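Local coordinates for uncharacterized conserved protein (Methanopyrus kandleri AV19, PDB 2QYA) that is of unknown function, belongs to the DUF424 family and forms a two-chain assembly, at residues L8-T13 and V17-C22; S83-V86 and L90-E93. The protein carries 2 engineered substitutions. All coordinates share one frame; numbering follows the deposited sequence.

Contact 1: L8-T13 and V17-C22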
loop_
_atom_site.group_PDB
_atom_site.type_symbol
_atom_site.label_atom_id
_atom_site.label_comp_id
_atom_site.label_asym_id
_atom_site.label_seq_id
_atom_site.Cartn_x
_atom_site.Cartn_y
_atom_site.Cartn_z
ATOM N N LEU A 8 0.394 5.587 -14.428
ATOM C CA LEU A 8 1.221 5.253 -13.274
ATOM C C LEU A 8 0.873 6.180 -12.109
ATOM O O LEU A 8 0.912 7.419 -12.219
ATOM C CB LEU A 8 2.704 5.312 -13.610
ATOM C CG LEU A 8 3.759 5.023 -12.534
ATOM C CD1 LEU A 8 3.609 3.660 -11.837
ATOM C CD2 LEU A 8 5.119 5.086 -13.183
ATOM N N ASN A 9 0.505 5.552 -10.997
ATOM C CA ASN A 9 0.094 6.248 -9.811
ATOM C C ASN A 9 0.962 5.697 -8.696
ATOM O O ASN A 9 0.846 4.513 -8.367
ATOM C CB ASN A 9 -1.399 6.006 -9.592
ATOM C CG ASN A 9 -1.972 6.765 -8.371
ATOM O OD1 ASN A 9 -1.315 7.634 -7.785
ATOM N ND2 ASN A 9 -3.208 6.410 -7.987
ATOM N N ILE A 10 1.863 6.540 -8.172
ATOM C CA ILE A 10 2.768 6.214 -7.059
ATOM C C ILE A 10 2.459 7.060 -5.816
ATOM O O ILE A 10 2.522 8.300 -5.867
ATOM C CB ILE A 10 4.247 6.486 -7.394
ATOM C CG1 ILE A 10 4.728 5.640 -8.587
ATOM C CG2 ILE A 10 5.142 6.276 -6.132
ATOM C CD1 ILE A 10 6.142 5.994 -9.106
ATOM N N HIS A 11 2.153 6.396 -4.706
ATOM C CA HIS A 11 1.932 7.062 -3.432
ATOM C C HIS A 11 2.617 6.297 -2.289
ATOM O O HIS A 11 2.523 5.073 -2.207
ATOM C CB HIS A 11 0.441 7.176 -3.147
ATOM C CG HIS A 11 0.120 8.222 -2.138
ATOM N ND1 HIS A 11 0.137 9.568 -2.437
ATOM C CD2 HIS A 11 -0.160 8.134 -0.819
ATOM C CE1 HIS A 11 -0.146 10.264 -1.350
ATOM N NE2 HIS A 11 -0.325 9.418 -0.353
ATOM N N GLY A 12 3.323 7.028 -1.433
ATOM C CA GLY A 12 3.941 6.452 -0.256
ATOM C C GLY A 12 3.266 6.934 1.020
ATOM O O GLY A 12 3.063 8.140 1.195
ATOM N N THR A 13 2.924 5.991 1.907
ATOM C CA THR A 13 2.381 6.301 3.217
ATOM C C THR A 13 2.774 5.247 4.255
ATOM O O THR A 13 2.804 4.060 3.948
ATOM C CB THR A 13 0.854 6.492 3.178
ATOM O OG1 THR A 13 0.288 5.675 2.138
ATOM C CG2 THR A 13 0.554 7.972 2.864
ATOM N N VAL A 17 5.010 1.891 -0.139
ATOM C CA VAL A 17 4.917 2.650 -1.401
ATOM C C VAL A 17 4.135 1.759 -2.342
ATOM O O VAL A 17 4.502 0.597 -2.574
ATOM C CB VAL A 17 6.296 2.993 -2.012
ATOM C CG1 VAL A 17 6.156 3.589 -3.418
ATOM C CG2 VAL A 17 7.057 3.941 -1.143
ATOM N N VAL A 18 3.028 2.293 -2.828
ATOM C CA VAL A 18 2.231 1.637 -3.820
ATOM C C VAL A 18 2.512 2.228 -5.204
ATOM O O VAL A 18 2.374 3.456 -5.433
ATOM C CB VAL A 18 0.708 1.697 -3.511
ATOM C CG1 VAL A 18 -0.048 0.684 -4.386
ATOM C CG2 VAL A 18 0.425 1.336 -2.041
ATOM N N LEU A 19 2.908 1.344 -6.120
ATOM C CA LEU A 19 3.036 1.673 -7.519
ATOM C C LEU A 19 1.894 0.969 -8.214
ATOM O O LEU A 19 1.848 -0.272 -8.255
ATOM C CB LEU A 19 4.384 1.225 -8.080
ATOM C CG LEU A 19 5.672 1.368 -7.249
ATOM C CD1 LEU A 19 6.902 0.836 -7.984
ATOM C CD2 LEU A 19 5.913 2.772 -6.838
ATOM N N ALA A 20 0.927 1.757 -8.690
ATOM C CA ALA A 20 -0.215 1.226 -9.417
ATOM C C ALA A 20 -0.154 1.599 -10.910
ATOM O O ALA A 20 0.087 2.749 -11.273
ATOM C CB ALA A 20 -1.536 1.685 -8.797
ATOM N N LEU A 21 -0.397 0.618 -11.759
ATOM C CA LEU A 21 -0.306 0.803 -13.199
ATOM C C LEU A 21 -1.630 0.373 -13.743
ATOM O O LEU A 21 -2.169 -0.645 -13.308
ATOM C CB LEU A 21 0.796 -0.069 -13.793
ATOM C CG LEU A 21 2.239 0.297 -13.498
ATOM C CD1 LEU A 21 3.054 -0.970 -13.337
ATOM C CD2 LEU A 21 2.798 1.122 -14.634
ATOM N N CYS A 22 -2.168 1.139 -14.679
ATOM C CA CYS A 22 -3.427 0.762 -15.308
ATOM C C CYS A 22 -3.386 1.172 -16.771
ATOM O O CYS A 22 -2.920 2.279 -17.083
ATOM C CB CYS A 22 -4.580 1.473 -14.601
ATOM S SG CYS A 22 -6.245 0.991 -15.026
#
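Ile10 sends CG1 back beside its own backbone N (chi1 -61°) and CG2 the other way, beside its carbonyl carbon, and Leu19 directly across the strand pair meets both branches with a single methyl. CD2 of Leu19 lies 3.6 Å from CG1 of Ile10 and almost as near to CG2, the two side chains running side by side in the same direction. The CG2 branch of Ile10 also reaches CG1 of Val17, at 4.0 Å. Two residues back, Leu8 has CG anti to the backbone N (chi1 179°), and its CD1 swings inward to rest 3.9 Å from CD2 of Leu21, again with the side chains alongside one another. Leu8, Ile10, Val17, Leu19 and Leu21 thus share one face of an antiparallel beta hairpin, strands 6-13 and 16-23, within the mixed sheet. Helix 52-66 packs on that face against Leu8, Val17 and Leu19. Between the strands, Asn9 and Ala20 form a hydrogen-bonded pair: Asn9 N to Ala20 O and Ala20 N to Asn9 O are each 2.8 Å. His11 and Val18 repeat the exchange, with His11 N 3.0 Å from Val18 O and the return bond, from Val18 N to His11 O, similar in length. In the non-hydrogen-bonded position between them, the CA-H of Ile10 points at Val18 O, the carbon 3.2 Å from the oxygen. Gly12 faces Val17 without a side chain, and the CA atoms come within 4.1 Å of each other. On the reverse face, the ring of His11 turns off from strand 16-23 and stacks on His11 of the second subunit, while Asn9 packs against Thr13 of that subunit.

Contact 2: S83-V86 and L90-E93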
loop_
_atom_site.group_PDB
_atom_site.type_symbol
_atom_site.label_atom_id
_atom_site.label_comp_id
_atom_site.label_asym_id
_atom_site.label_seq_id
_atom_site.Cartn_x
_atom_site.Cartn_y
_atom_site.Cartn_z
ATOM N N SER A 83 2.756 -5.904 -19.031
ATOM C CA SER A 83 3.942 -5.975 -19.882
ATOM C C SER A 83 5.000 -5.008 -19.386
ATOM O O SER A 83 6.187 -5.263 -19.522
ATOM C CB SER A 83 3.581 -5.699 -21.354
ATOM O OG SER A 83 3.669 -4.312 -21.640
ATOM N N VAL A 84 4.556 -3.900 -18.790
ATOM C CA VAL A 84 5.460 -2.963 -18.115
ATOM C C VAL A 84 6.147 -3.630 -16.934
ATOM O O VAL A 84 7.349 -3.462 -16.737
ATOM C CB VAL A 84 4.717 -1.676 -17.620
ATOM C CG1 VAL A 84 5.621 -0.857 -16.678
ATOM C CG2 VAL A 84 4.276 -0.810 -18.816
ATOM N N VAL A 85 5.382 -4.362 -16.126
ATOM C CA VAL A 85 5.964 -5.030 -14.962
ATOM C C VAL A 85 7.018 -6.062 -15.409
ATOM O O VAL A 85 8.095 -6.140 -14.816
ATOM C CB VAL A 85 4.879 -5.666 -14.070
ATOM C CG1 VAL A 85 5.523 -6.370 -12.881
ATOM C CG2 VAL A 85 3.875 -4.598 -13.597
ATOM N N VAL A 86 6.709 -6.808 -16.476
ATOM C CA VAL A 86 7.625 -7.798 -17.077
ATOM C C VAL A 86 8.858 -7.082 -17.625
ATOM O O VAL A 86 10.008 -7.484 -17.363
ATOM C CB VAL A 86 6.933 -8.651 -18.234
ATOM C CG1 VAL A 86 7.922 -9.627 -18.924
ATOM C CG2 VAL A 86 5.776 -9.417 -17.733
ATOM N N LEU A 90 10.506 -7.366 -13.219
ATOM C CA LEU A 90 9.937 -7.528 -11.902
ATOM C C LEU A 90 9.133 -8.821 -11.786
ATOM O O LEU A 90 8.962 -9.357 -10.687
ATOM C CB LEU A 90 9.064 -6.310 -11.569
ATOM C CG LEU A 90 9.534 -5.201 -10.596
ATOM C CD1 LEU A 90 11.016 -5.165 -10.250
ATOM C CD2 LEU A 90 9.059 -3.844 -11.095
ATOM N N ALA A 91 8.644 -9.306 -12.923
ATOM C CA ALA A 91 7.843 -10.520 -12.989
ATOM C C ALA A 91 8.116 -11.230 -14.311
ATOM O O ALA A 91 8.472 -10.567 -15.288
ATOM C CB ALA A 91 6.366 -10.191 -12.859
ATOM N N ARG A 92 7.971 -12.566 -14.325
ATOM C CA ARG A 92 8.030 -13.359 -15.564
ATOM C C ARG A 92 6.678 -13.300 -16.258
ATOM O O ARG A 92 5.634 -13.179 -15.608
ATOM C CB ARG A 92 8.356 -14.842 -15.295
ATOM C CG ARG A 92 9.704 -15.173 -14.608
ATOM C CD ARG A 92 9.934 -16.722 -14.565
ATOM N NE ARG A 92 8.769 -17.466 -14.054
ATOM C CZ ARG A 92 8.597 -17.858 -12.782
ATOM N NH1 ARG A 92 9.515 -17.596 -11.855
ATOM N NH2 ARG A 92 7.495 -18.516 -12.428
ATOM N N GLU A 93 6.685 -13.421 -17.577
ATOM C CA GLU A 93 5.443 -13.412 -18.325
ATOM C C GLU A 93 4.458 -14.415 -17.771
ATOM O O GLU A 93 3.272 -14.109 -17.682
ATOM C CB GLU A 93 5.681 -13.638 -19.827
ATOM C CG GLU A 93 6.483 -12.497 -20.470
ATOM C CD GLU A 93 6.494 -12.542 -21.990
ATOM O OE1 GLU A 93 7.617 -12.538 -22.573
ATOM O OE2 GLU A 93 5.387 -12.600 -22.593
#
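Leu90 N donates to Val85 O across 3.1 Å, with an N-H...O angle of 155°, almost in line with the carbonyl bond. The bond ties the chain just beyond helix 79-87 back to the helix's last turn, reaching five residues back as does the 6→1 bond of a Schellman motif. CB of Leu90 also sits 3.4 Å from that same oxygen. Alongside the bond, CG1 of Val85 touches CB of Leu90 at 3.8 Å and CB of Ala91 at 3.9 Å, so one methyl serves two successive residues of the returning chain. Here the loop leading to strand 97-98 folds back along one side of the helix's C-terminal end, and the inner side of the join meets the sheet: Val85 and Leu90 both pack on Met107 of strand 103-109, and Leu90 also reaches Ile59 of helix 52-66. Further out, Ala91 O takes a CA-H...O contact from Val86 CA at 3.4 Å. With CG1 of Val86 anti to the backbone N (chi1 176°), this methyl lies 3.6 Å from CG of Glu93, the Val86 and Glu93 side chains crossing at about a right angle. An alanine in place of Val86 would remove both methyls and would probably open a gap beside CG of Glu93, setting that side chain freer to turn. Arg92 directs its CB away from the helix, and its NE forms a salt bridge with Asp94 OD1.

From the N terminus, strand 6-13 runs into a tight turn and strand 16-23 returns beside it, so contact 1 closes the first hairpin. The chain then passes through the small sheet of strands 30-33 and 36-39, strand 48-50, helix 52-66 and strand 71-77 before helix 79-87. Contact 2 closes the short loop behind that helix, ahead of strand 97-98. The two closures follow in series, neither nesting nor crossing. Their centres lie about 16 Å apart, yet they meet in space at Leu21, where its CD1 is 3.7 Å from Val85 CG2, linking the hairpin to helix 79-87.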